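Local coordinates for CRISPR-associated endonuclease Cas9 (Campylobacter jejuni subsp. jejuni serotype O:2, PDB 5X2H) that uses a guide RNA to recognise invading DNA next to a short PAM sequence and cleaves both of its strands with two nuclease domains, at a contact of chain A with DNA. Residues are numbered along the deposited sequence; one frame, centred on the assembly and turned at random.

Contact 1: a contact of chain A with DNA. Residues 248-250, 260, 451. With nucleotides of chain B.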
loop_
_atom_site.group_PDB
_atom_site.type_symbol
_atom_site.label_atom_id
_atom_site.label_comp_id
_atom_site.label_asym_id
_atom_site.label_seq_id
_atom_site.Cartn_x
_atom_site.Cartn_y
_atom_site.Cartn_z
ATOM N N LEU A 248 -4.821 0.219 14.725
ATOM C CA LEU A 248 -5.461 0.794 13.550
ATOM C C LEU A 248 -6.878 1.286 13.813
ATOM O O LEU A 248 -7.454 1.947 12.944
ATOM C CB LEU A 248 -5.482 -0.227 12.408
ATOM C CG LEU A 248 -4.114 -0.721 11.930
ATOM C CD1 LEU A 248 -4.262 -1.672 10.749
ATOM C CD2 LEU A 248 -3.223 0.456 11.561
ATOM N N VAL A 249 -7.456 0.980 14.975
ATOM C CA VAL A 249 -8.791 1.474 15.293
ATOM C C VAL A 249 -8.743 2.985 15.473
ATOM O O VAL A 249 -7.788 3.534 16.039
ATOM C CB VAL A 249 -9.333 0.770 16.550
ATOM C CG1 VAL A 249 -10.690 1.338 16.946
ATOM C CG2 VAL A 249 -9.430 -0.731 16.310
ATOM N N GLY A 250 -9.767 3.670 14.971
ATOM C CA GLY A 250 -9.852 5.110 15.102
ATOM C C GLY A 250 -10.184 5.548 16.521
ATOM O O GLY A 250 -10.416 4.748 17.429
ATOM N N ARG A 260 -12.347 4.043 19.626
ATOM C CA ARG A 260 -13.754 3.912 19.285
ATOM C C ARG A 260 -14.336 2.649 19.910
ATOM O O ARG A 260 -13.633 1.665 20.153
ATOM C CB ARG A 260 -13.932 3.895 17.769
ATOM C CG ARG A 260 -13.637 5.233 17.121
ATOM C CD ARG A 260 -13.575 5.132 15.607
ATOM N NE ARG A 260 -13.356 6.441 15.005
ATOM C CZ ARG A 260 -13.192 6.652 13.704
ATOM N NH1 ARG A 260 -13.220 5.634 12.849
ATOM N NH2 ARG A 260 -13.000 7.885 13.256
ATOM N N ASP A 451 -5.371 10.225 10.971
ATOM C CA ASP A 451 -5.854 8.849 10.944
ATOM C C ASP A 451 -6.929 8.618 9.890
ATOM O O ASP A 451 -7.229 7.460 9.582
ATOM C CB ASP A 451 -6.388 8.456 12.323
ATOM C CG ASP A 451 -5.365 8.661 13.424
ATOM O OD1 ASP A 451 -4.159 8.759 13.110
ATOM O OD2 ASP A 451 -5.766 8.723 14.606
ATOM P P DC B 17 -12.719 -3.998 12.142
ATOM O OP1 DC B 17 -13.229 -3.924 13.528
ATOM O OP2 DC B 17 -13.667 -4.202 11.025
ATOM O "O5'" DC B 17 -11.852 -2.689 11.840
ATOM C "C5'" DC B 17 -10.846 -2.284 12.759
ATOM C "C4'" DC B 17 -9.882 -1.305 12.118
ATOM O "O4'" DC B 17 -9.185 -1.955 11.028
ATOM C "C3'" DC B 17 -10.521 -0.084 11.480
ATOM O "O3'" DC B 17 -10.758 0.916 12.458
ATOM C "C2'" DC B 17 -9.438 0.344 10.496
ATOM C "C1'" DC B 17 -8.907 -1.004 10.008
ATOM N N1 DC B 17 -9.538 -1.463 8.744
ATOM C C2 DC B 17 -9.125 -0.914 7.526
ATOM O O2 DC B 17 -8.236 -0.054 7.524
ATOM N N3 DC B 17 -9.710 -1.342 6.381
ATOM C C4 DC B 17 -10.663 -2.272 6.425
ATOM N N4 DC B 17 -11.210 -2.667 5.268
ATOM C C5 DC B 17 -11.102 -2.839 7.659
ATOM C C6 DC B 17 -10.517 -2.410 8.781
ATOM P P DA B 18 -11.834 2.079 12.181
ATOM O OP1 DA B 18 -11.949 2.876 13.423
ATOM O OP2 DA B 18 -13.039 1.467 11.580
ATOM O "O5'" DA B 18 -11.143 2.989 11.063
ATOM C "C5'" DA B 18 -9.945 3.696 11.361
ATOM C "C4'" DA B 18 -9.452 4.443 10.136
ATOM O "O4'" DA B 18 -8.995 3.496 9.139
ATOM C "C3'" DA B 18 -10.512 5.268 9.437
ATOM O "O3'" DA B 18 -10.594 6.552 10.034
ATOM C "C2'" DA B 18 -9.977 5.339 8.010
ATOM C "C1'" DA B 18 -9.334 3.960 7.843
ATOM N N9 DA B 18 -10.207 2.972 7.206
ATOM C C8 DA B 18 -10.953 2.007 7.828
ATOM N N7 DA B 18 -11.640 1.253 7.002
ATOM C C5 DA B 18 -11.321 1.753 5.749
ATOM C C6 DA B 18 -11.719 1.384 4.446
ATOM N N6 DA B 18 -12.565 0.379 4.189
ATOM N N1 DA B 18 -11.214 2.095 3.414
ATOM C C2 DA B 18 -10.367 3.098 3.672
ATOM N N3 DA B 18 -9.917 3.533 4.849
ATOM C C4 DA B 18 -10.437 2.812 5.857
ATOM P P DC B 19 -11.947 7.406 9.909
ATOM O OP1 DC B 19 -11.886 8.497 10.907
ATOM O OP2 DC B 19 -13.076 6.448 9.916
ATOM O "O5'" DC B 19 -11.849 8.050 8.449
ATOM C "C5'" DC B 19 -12.905 7.881 7.523
ATOM C "C4'" DC B 19 -12.389 8.001 6.102
ATOM O "O4'" DC B 19 -11.770 6.747 5.711
ATOM C "C3'" DC B 19 -13.459 8.258 5.057
ATOM O "O3'" DC B 19 -13.661 9.653 4.901
ATOM C "C2'" DC B 19 -12.846 7.635 3.810
ATOM C "C1'" DC B 19 -12.169 6.401 4.395
ATOM N N1 DC B 19 -13.068 5.200 4.464
ATOM C C2 DC B 19 -13.433 4.539 3.285
ATOM O O2 DC B 19 -13.003 4.952 2.200
ATOM N N3 DC B 19 -14.250 3.460 3.366
ATOM C C4 DC B 19 -14.692 3.039 4.553
ATOM N N4 DC B 19 -15.494 1.971 4.579
ATOM C C5 DC B 19 -14.334 3.699 5.764
ATOM C C6 DC B 19 -13.527 4.764 5.674
#

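Contact 2: a contact of chain A with DNA. Residues 717, 766-767, 802. With nucleotides of chain B; nucleotides of chain C.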
loop_
_atom_site.group_PDB
_atom_site.type_symbol
_atom_site.label_atom_id
_atom_site.label_comp_id
_atom_site.label_asym_id
_atom_site.label_seq_id
_atom_site.Cartn_x
_atom_site.Cartn_y
_atom_site.Cartn_z
ATOM N N ARG A 717 32.804 3.615 -23.118
ATOM C CA ARG A 717 32.099 3.002 -24.235
ATOM C C ARG A 717 32.810 1.732 -24.681
ATOM O O ARG A 717 34.030 1.598 -24.556
ATOM C CB ARG A 717 31.985 3.981 -25.399
ATOM C CG ARG A 717 30.766 4.876 -25.323
ATOM C CD ARG A 717 30.670 5.730 -26.560
ATOM N NE ARG A 717 29.306 6.169 -26.831
ATOM C CZ ARG A 717 28.387 5.417 -27.431
ATOM N NH1 ARG A 717 28.678 4.182 -27.817
ATOM N NH2 ARG A 717 27.176 5.905 -27.650
ATOM N N SER A 766 24.961 2.408 -21.563
ATOM C CA SER A 766 25.485 1.839 -22.800
ATOM C C SER A 766 26.062 2.914 -23.715
ATOM O O SER A 766 27.059 2.666 -24.403
ATOM C CB SER A 766 24.397 1.046 -23.519
ATOM O OG SER A 766 23.270 1.852 -23.805
ATOM N N THR A 767 25.474 4.110 -23.734
ATOM C CA THR A 767 25.957 5.185 -24.591
ATOM C C THR A 767 26.570 6.351 -23.824
ATOM O O THR A 767 26.911 7.363 -24.448
ATOM C CB THR A 767 24.829 5.708 -25.492
ATOM O OG1 THR A 767 23.727 6.153 -24.692
ATOM C CG2 THR A 767 24.367 4.617 -26.456
ATOM N N SER A 802 20.092 10.899 -25.449
ATOM C CA SER A 802 21.400 10.497 -25.971
ATOM C C SER A 802 22.322 11.698 -26.178
ATOM O O SER A 802 22.955 11.846 -27.227
ATOM C CB SER A 802 21.258 9.699 -27.272
ATOM O OG SER A 802 20.556 8.488 -27.072
ATOM O "O5'" DC B 1 31.433 14.082 -27.895
ATOM C "C5'" DC B 1 30.943 12.922 -28.547
ATOM C "C4'" DC B 1 29.792 13.270 -29.471
ATOM O "O4'" DC B 1 29.590 12.189 -30.417
ATOM C "C3'" DC B 1 28.445 13.466 -28.791
ATOM O "O3'" DC B 1 27.647 14.351 -29.575
ATOM C "C2'" DC B 1 27.886 12.048 -28.795
ATOM C "C1'" DC B 1 28.359 11.542 -30.156
ATOM N N1 DC B 1 28.591 10.073 -30.207
ATOM C C2 DC B 1 27.746 9.265 -30.972
ATOM O O2 DC B 1 26.812 9.787 -31.588
ATOM N N3 DC B 1 27.976 7.927 -31.016
ATOM C C4 DC B 1 28.997 7.402 -30.335
ATOM N N4 DC B 1 29.183 6.079 -30.408
ATOM C C5 DC B 1 29.872 8.211 -29.550
ATOM C C6 DC B 1 29.635 9.529 -29.516
ATOM P P DT B 2 26.118 14.661 -29.186
ATOM O OP1 DT B 2 25.779 15.982 -29.760
ATOM O OP2 DT B 2 25.941 14.418 -27.735
ATOM O "O5'" DT B 2 25.294 13.546 -29.975
ATOM C "C5'" DT B 2 23.883 13.504 -29.875
ATOM C "C4'" DT B 2 23.278 12.981 -31.161
ATOM O "O4'" DT B 2 23.884 11.706 -31.494
ATOM C "C3'" DT B 2 21.785 12.715 -31.107
ATOM O "O3'" DT B 2 21.234 12.875 -32.399
ATOM C "C2'" DT B 2 21.735 11.261 -30.653
ATOM C "C1'" DT B 2 22.920 10.676 -31.411
ATOM N N1 DT B 2 23.550 9.505 -30.738
ATOM C C2 DT B 2 23.276 8.233 -31.194
ATOM O O2 DT B 2 22.524 8.002 -32.123
ATOM N N3 DT B 2 23.913 7.233 -30.513
ATOM C C4 DT B 2 24.782 7.373 -29.447
ATOM O O4 DT B 2 25.310 6.411 -28.903
ATOM C C5 DT B 2 25.029 8.732 -29.022
ATOM C C7 DT B 2 25.954 9.009 -27.873
ATOM C C6 DT B 2 24.409 9.719 -29.684
ATOM P P DG B 3 19.652 12.757 -32.621
ATOM O OP1 DG B 3 19.340 13.469 -33.883
ATOM O OP2 DG B 3 18.971 13.131 -31.359
ATOM O "O5'" DG B 3 19.407 11.192 -32.828
ATOM C "C5'" DG B 3 19.802 10.570 -34.036
ATOM C "C4'" DG B 3 19.043 9.274 -34.241
ATOM O "O4'" DG B 3 19.665 8.217 -33.466
ATOM C "C3'" DG B 3 17.575 9.309 -33.814
ATOM O "O3'" DG B 3 16.785 8.621 -34.776
ATOM C "C2'" DG B 3 17.587 8.586 -32.465
ATOM C "C1'" DG B 3 18.691 7.566 -32.682
ATOM N N9 DG B 3 19.332 7.114 -31.450
ATOM C C8 DG B 3 19.768 7.893 -30.406
ATOM N N7 DG B 3 20.323 7.208 -29.446
ATOM C C5 DG B 3 20.252 5.891 -29.882
ATOM C C6 DG B 3 20.697 4.700 -29.262
ATOM O O6 DG B 3 21.255 4.566 -28.165
ATOM N N1 DG B 3 20.432 3.581 -30.051
ATOM C C2 DG B 3 19.818 3.614 -31.282
ATOM N N2 DG B 3 19.649 2.434 -31.899
ATOM N N3 DG B 3 19.400 4.723 -31.869
ATOM C C4 DG B 3 19.648 5.819 -31.114
ATOM P P DA C 4 21.383 -0.804 -16.523
ATOM O OP1 DA C 4 21.956 -1.970 -15.808
ATOM O OP2 DA C 4 21.984 0.547 -16.399
ATOM O "O5'" DA C 4 21.348 -1.119 -18.083
ATOM C "C5'" DA C 4 20.728 -2.295 -18.561
ATOM C "C4'" DA C 4 20.807 -2.333 -20.070
ATOM O "O4'" DA C 4 19.717 -1.546 -20.637
ATOM C "C3'" DA C 4 22.097 -1.725 -20.649
ATOM O "O3'" DA C 4 22.498 -2.457 -21.781
ATOM C "C2'" DA C 4 21.633 -0.336 -21.057
ATOM C "C1'" DA C 4 20.273 -0.700 -21.607
ATOM N N9 DA C 4 19.401 0.439 -21.873
ATOM C C8 DA C 4 19.440 1.675 -21.292
ATOM N N7 DA C 4 18.548 2.512 -21.772
ATOM C C5 DA C 4 17.895 1.773 -22.750
ATOM C C6 DA C 4 16.846 2.084 -23.639
ATOM N N6 DA C 4 16.243 3.275 -23.679
ATOM N N1 DA C 4 16.431 1.113 -24.482
ATOM C C2 DA C 4 17.037 -0.077 -24.442
ATOM N N3 DA C 4 18.033 -0.482 -23.658
ATOM C C4 DA C 4 18.415 0.499 -22.826
ATOM P P DA C 5 23.687 -3.530 -21.697
ATOM O OP1 DA C 5 23.446 -4.381 -20.505
ATOM O OP2 DA C 5 24.976 -2.825 -21.849
ATOM O "O5'" DA C 5 23.442 -4.422 -22.995
ATOM C "C5'" DA C 5 22.272 -5.226 -23.071
ATOM C "C4'" DA C 5 21.560 -5.030 -24.394
ATOM O "O4'" DA C 5 20.923 -3.733 -24.418
ATOM C "C3'" DA C 5 22.463 -5.094 -25.629
ATOM O "O3'" DA C 5 21.976 -6.075 -26.516
ATOM C "C2'" DA C 5 22.380 -3.685 -26.236
ATOM C "C1'" DA C 5 21.047 -3.181 -25.706
ATOM N N9 DA C 5 20.973 -1.727 -25.580
ATOM C C8 DA C 5 21.761 -0.929 -24.799
ATOM N N7 DA C 5 21.460 0.345 -24.870
ATOM C C5 DA C 5 20.396 0.386 -25.754
ATOM C C6 DA C 5 19.622 1.451 -26.250
ATOM N N6 DA C 5 19.822 2.727 -25.905
ATOM N N1 DA C 5 18.635 1.153 -27.123
ATOM C C2 DA C 5 18.447 -0.124 -27.472
ATOM N N3 DA C 5 19.106 -1.211 -27.065
ATOM C C4 DA C 5 20.081 -0.881 -26.201
ATOM P P DC C 6 22.801 -6.455 -27.840
ATOM O OP1 DC C 6 22.506 -7.877 -28.122
ATOM O OP2 DC C 6 24.204 -6.013 -27.663
ATOM O "O5'" DC C 6 22.121 -5.555 -28.972
ATOM C "C5'" DC C 6 20.733 -5.702 -29.242
ATOM C "C4'" DC C 6 20.246 -4.638 -30.207
ATOM O "O4'" DC C 6 20.314 -3.337 -29.572
ATOM C "C3'" DC C 6 21.048 -4.525 -31.511
ATOM O "O3'" DC C 6 20.168 -4.583 -32.625
ATOM C "C2'" DC C 6 21.726 -3.157 -31.404
ATOM C "C1'" DC C 6 20.752 -2.400 -30.520
ATOM N N1 DC C 6 21.368 -1.254 -29.804
ATOM C C2 DC C 6 20.804 0.021 -29.924
ATOM O O2 DC C 6 19.792 0.170 -30.621
ATOM N N3 DC C 6 21.379 1.057 -29.265
ATOM C C4 DC C 6 22.467 0.853 -28.521
ATOM N N4 DC C 6 22.998 1.906 -27.891
ATOM C C5 DC C 6 23.062 -0.437 -28.392
ATOM C C6 DC C 6 22.484 -1.452 -29.043
ATOM P P DA C 7 20.752 -4.662 -34.118
ATOM O OP1 DA C 7 19.700 -5.262 -34.967
ATOM O OP2 DA C 7 22.099 -5.272 -34.048
ATOM O "O5'" DA C 7 20.942 -3.132 -34.543
ATOM C "C5'" DA C 7 19.837 -2.242 -34.489
ATOM C "C4'" DA C 7 20.249 -0.841 -34.898
ATOM O "O4'" DA C 7 20.804 -0.142 -33.767
ATOM C "C3'" DA C 7 21.311 -0.769 -35.999
ATOM O "O3'" DA C 7 20.725 -0.254 -37.188
ATOM C "C2'" DA C 7 22.392 0.177 -35.433
ATOM C "C1'" DA C 7 21.689 0.830 -34.251
ATOM N N9 DA C 7 22.585 1.226 -33.164
ATOM C C8 DA C 7 23.336 0.403 -32.369
ATOM N N7 DA C 7 24.039 1.041 -31.462
ATOM C C5 DA C 7 23.722 2.374 -31.670
ATOM C C6 DA C 7 24.137 3.564 -31.033
ATOM N N6 DA C 7 25.003 3.593 -30.013
ATOM N N1 DA C 7 23.629 4.728 -31.490
ATOM C C2 DA C 7 22.763 4.698 -32.509
ATOM N N3 DA C 7 22.302 3.647 -33.187
ATOM C C4 DA C 7 22.824 2.505 -32.713
HETATM O O HOH W 1 21.375 5.806 -25.884
#

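Contact 3: a contact of chain A with DNA. Residues 149-152, 197. With nucleotides of chain B.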
loop_
_atom_site.group_PDB
_atom_site.type_symbol
_atom_site.label_atom_id
_atom_site.label_comp_id
_atom_site.label_asym_id
_atom_site.label_seq_id
_atom_site.Cartn_x
_atom_site.Cartn_y
_atom_site.Cartn_z
ATOM N N GLY A 149 -14.840 -17.405 -7.721
ATOM C CA GLY A 149 -13.699 -17.282 -8.600
ATOM C C GLY A 149 -13.215 -18.636 -9.090
ATOM O O GLY A 149 -13.825 -19.683 -8.866
ATOM N N ALA A 150 -12.069 -18.600 -9.775
ATOM C CA ALA A 150 -11.543 -19.807 -10.408
ATOM C C ALA A 150 -11.124 -20.847 -9.378
ATOM O O ALA A 150 -11.374 -22.043 -9.561
ATOM C CB ALA A 150 -10.368 -19.452 -11.319
ATOM N N ILE A 151 -10.486 -20.414 -8.288
ATOM C CA ILE A 151 -10.005 -21.367 -7.293
ATOM C C ILE A 151 -11.172 -21.997 -6.543
ATOM O O ILE A 151 -11.159 -23.199 -6.245
ATOM C CB ILE A 151 -9.010 -20.682 -6.341
ATOM C CG1 ILE A 151 -7.740 -20.299 -7.104
ATOM C CG2 ILE A 151 -8.680 -21.585 -5.159
ATOM C CD1 ILE A 151 -6.648 -19.737 -6.226
ATOM N N LEU A 152 -12.206 -21.209 -6.237
ATOM C CA LEU A 152 -13.383 -21.770 -5.581
ATOM C C LEU A 152 -14.106 -22.756 -6.491
ATOM O O LEU A 152 -14.635 -23.769 -6.018
ATOM C CB LEU A 152 -14.328 -20.655 -5.137
ATOM C CG LEU A 152 -13.840 -19.765 -3.992
ATOM C CD1 LEU A 152 -14.942 -18.810 -3.550
ATOM C CD2 LEU A 152 -13.353 -20.607 -2.823
ATOM N N TYR A 197 -5.821 -23.017 -12.435
ATOM C CA TYR A 197 -6.004 -23.437 -11.051
ATOM C C TYR A 197 -6.780 -24.744 -10.950
ATOM O O TYR A 197 -7.396 -25.017 -9.916
ATOM C CB TYR A 197 -6.713 -22.340 -10.256
ATOM C CG TYR A 197 -5.958 -21.033 -10.204
ATOM C CD1 TYR A 197 -4.944 -20.834 -9.280
ATOM C CD2 TYR A 197 -6.259 -19.998 -11.080
ATOM C CE1 TYR A 197 -4.247 -19.644 -9.228
ATOM C CE2 TYR A 197 -5.569 -18.805 -11.036
ATOM C CZ TYR A 197 -4.566 -18.633 -10.105
ATOM O OH TYR A 197 -3.874 -17.445 -10.053
ATOM P P DA B 12 -7.585 -13.735 -10.639
ATOM O OP1 DA B 12 -8.639 -14.288 -11.517
ATOM O OP2 DA B 12 -7.631 -12.311 -10.239
ATOM O "O5'" DA B 12 -7.523 -14.610 -9.308
ATOM C "C5'" DA B 12 -7.248 -15.994 -9.398
ATOM C "C4'" DA B 12 -7.452 -16.667 -8.057
ATOM O "O4'" DA B 12 -6.267 -16.494 -7.239
ATOM C "C3'" DA B 12 -8.620 -16.124 -7.236
ATOM O "O3'" DA B 12 -9.336 -17.206 -6.668
ATOM C "C2'" DA B 12 -7.932 -15.274 -6.164
ATOM C "C1'" DA B 12 -6.649 -16.057 -5.957
ATOM N N9 DA B 12 -5.551 -15.278 -5.390
ATOM C C8 DA B 12 -4.905 -14.216 -5.963
ATOM N N7 DA B 12 -3.939 -13.722 -5.222
ATOM C C5 DA B 12 -3.952 -14.519 -4.086
ATOM C C6 DA B 12 -3.174 -14.512 -2.907
ATOM N N6 DA B 12 -2.189 -13.638 -2.678
ATOM N N1 DA B 12 -3.449 -15.448 -1.970
ATOM C C2 DA B 12 -4.435 -16.322 -2.201
ATOM N N3 DA B 12 -5.235 -16.422 -3.260
ATOM C C4 DA B 12 -4.936 -15.484 -4.176
ATOM P P DA B 13 -10.825 -16.989 -6.109
ATOM O OP1 DA B 13 -11.584 -18.217 -6.429
ATOM O OP2 DA B 13 -11.310 -15.664 -6.560
ATOM O "O5'" DA B 13 -10.627 -16.923 -4.528
ATOM C "C5'" DA B 13 -10.256 -18.093 -3.820
ATOM C "C4'" DA B 13 -10.452 -17.901 -2.331
ATOM O "O4'" DA B 13 -9.244 -17.349 -1.748
ATOM C "C3'" DA B 13 -11.588 -16.952 -1.943
ATOM O "O3'" DA B 13 -12.330 -17.511 -0.867
ATOM C "C2'" DA B 13 -10.858 -15.676 -1.526
ATOM C "C1'" DA B 13 -9.572 -16.238 -0.947
ATOM N N9 DA B 13 -8.449 -15.305 -0.986
ATOM C C8 DA B 13 -8.111 -14.461 -2.010
ATOM N N7 DA B 13 -7.038 -13.742 -1.769
ATOM C C5 DA B 13 -6.642 -14.149 -0.505
ATOM C C6 DA B 13 -5.568 -13.770 0.324
ATOM N N6 DA B 13 -4.663 -12.850 -0.021
ATOM N N1 DA B 13 -5.462 -14.372 1.527
ATOM C C2 DA B 13 -6.371 -15.290 1.872
ATOM N N3 DA B 13 -7.422 -15.728 1.180
ATOM C C4 DA B 13 -7.499 -15.115 -0.010
#

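Contact 1: a contact of chain A with DNA
Val249 meets the target strand at DC17, bringing its CA to 3.5 Å from O3'; its CG1, anti to the backbone N (chi1 176°), lies 4.0 Å from OP1 of DA18, a loose van der Waals contact. At DA18 the backbone O of Leu248 lies 3.4 Å from C5', and the phosphate is gripped in earnest. The amide N of Gly250 donates to OP1 at 2.8 Å, and NH1 of Arg260 adds a weak hydrogen bond and a salt bridge to the same oxygen. On the 3' side of this nucleotide, the backbone O of Asp451 is 3.5 Å from O3', a plain contact without a hydrogen bond. One step further, Arg260 takes the phosphate of DC19 end-on, one nitrogen to each oxygen: NH1 reaches OP2 at 3.0 Å, nearly straight and in the guanidinium plane, and NH2 reaches OP1 at 2.7 Å, tilted 17° from it. An arm extended from CG to NE carries the group there, and CA of Gly250 lies over one guanidinium face, toward the rim. Since the polar grip falls on phosphates, the site should hold the paired strand largely irrespective of sequence. In the fold, loop residues Gly250 and Arg260 combine with two short 3-10 helices, 246-248 and 450-452.

Contact 2: a contact of chain A with DNA
Arg717 lays its guanidinium against the exocyclic amine of DC1, with N4 centred 3.1 Å above one face; CA of Thr767 lies over the opposite face, toward the rim. The charged group is thus sandwiched between base amine and protein backbone. Its charge may add general attraction to the electronegative DNA, although N4 is itself a donor and no obvious electrostatic match. The placement of NH2 near O4 of DT2 is doubtful, and no interaction is read from it. Thr767 turns its methyl CG2 toward the DT2–DA7 and DG3–DC6 pairs, 3.4 Å from N4 of DC6. Neutral hydroxyls read the purines: Ser766 OG donates to N7 of DA5 at 2.6 Å, and Ser802 OG donates to N7 of DG3 at 2.7 Å, both on the Hoogsteen edge. For Ser766, chi1 58° sets OG between the backbone N and carbonyl carbon, directed at the base. A water couples OG1 of Thr767 and OG of Ser802 to O6 of DG3, lying 2.6 Å from that carbonyl oxygen. In the major groove of this PAM duplex, the N7 bonds mark purines, and the water may add a preference for guanine at DG3. Ser766 and Thr767 occupy the turn between strands 756-764 and 769-773, Ser802 belongs to strand 799-804, and Arg717 reaches in from a loop.

Contact 3: a contact of chain A with DNA
Leu152 and Ile151 present their backbone amides to one phosphate oxygen, OP1 of DA13. The Leu152 N donates at 3.1 Å with a fairly straight bond (160° at H), whereas the Ile151 N contributes a weak, strongly bent one. Around this polar centre lies an apolar shell. From Ile151, CD1 comes 3.4 Å from the deoxyribose O4' of DA12, and CB and CG1 flank the O3' that leads into the held phosphate. Its CG1 is anti to the carbonyl carbon (chi1 -67°) and carries the branch along the DA12 sugar, while CG2 faces C5' of DA13 at 4.1 Å. Leu152 lies along the 3' side, its CD2 beside the DA13 sugar, 3.8 Å from O3'. Farther upstream, C5' of DA12 sits above one face of the Tyr197 ring, displaced to the rim at CE2 and the hydroxyl end, with CE2 3.7 Å away. What positions the amides is helix 150-162, whose first-turn N-H groups have no preceding carbonyl to bind and point out of its N-terminal end; the positive end of the helix dipole would be expected to favour the phosphate. Gly149 leads into the helix. The site therefore sits at the N-terminal end of helix 150-162, with Tyr197 approaching from a separate loop between helices 168-175 and 203-219.

Three widely spaced grips follow one DNA strand through a monomeric protein. Contact 1 and contact 3 lie about 34 Å apart between the centres of their C-alpha atoms, and contact 2 is about 53 Å from contact 1 and 48 Å from contact 3. No residue or secondary-structure element is shared; chain B is the common thread, and only contact 2 also involves chain C. The division of labour is instructive: contacts 1 and 3 hold backbone, whereas contact 2 reads bases. All are remote from the RuvC active-site residue Asp14, at about 30, 38 and 44 Å from the contact centres, consistent with recognition and positioning rather than chemistry.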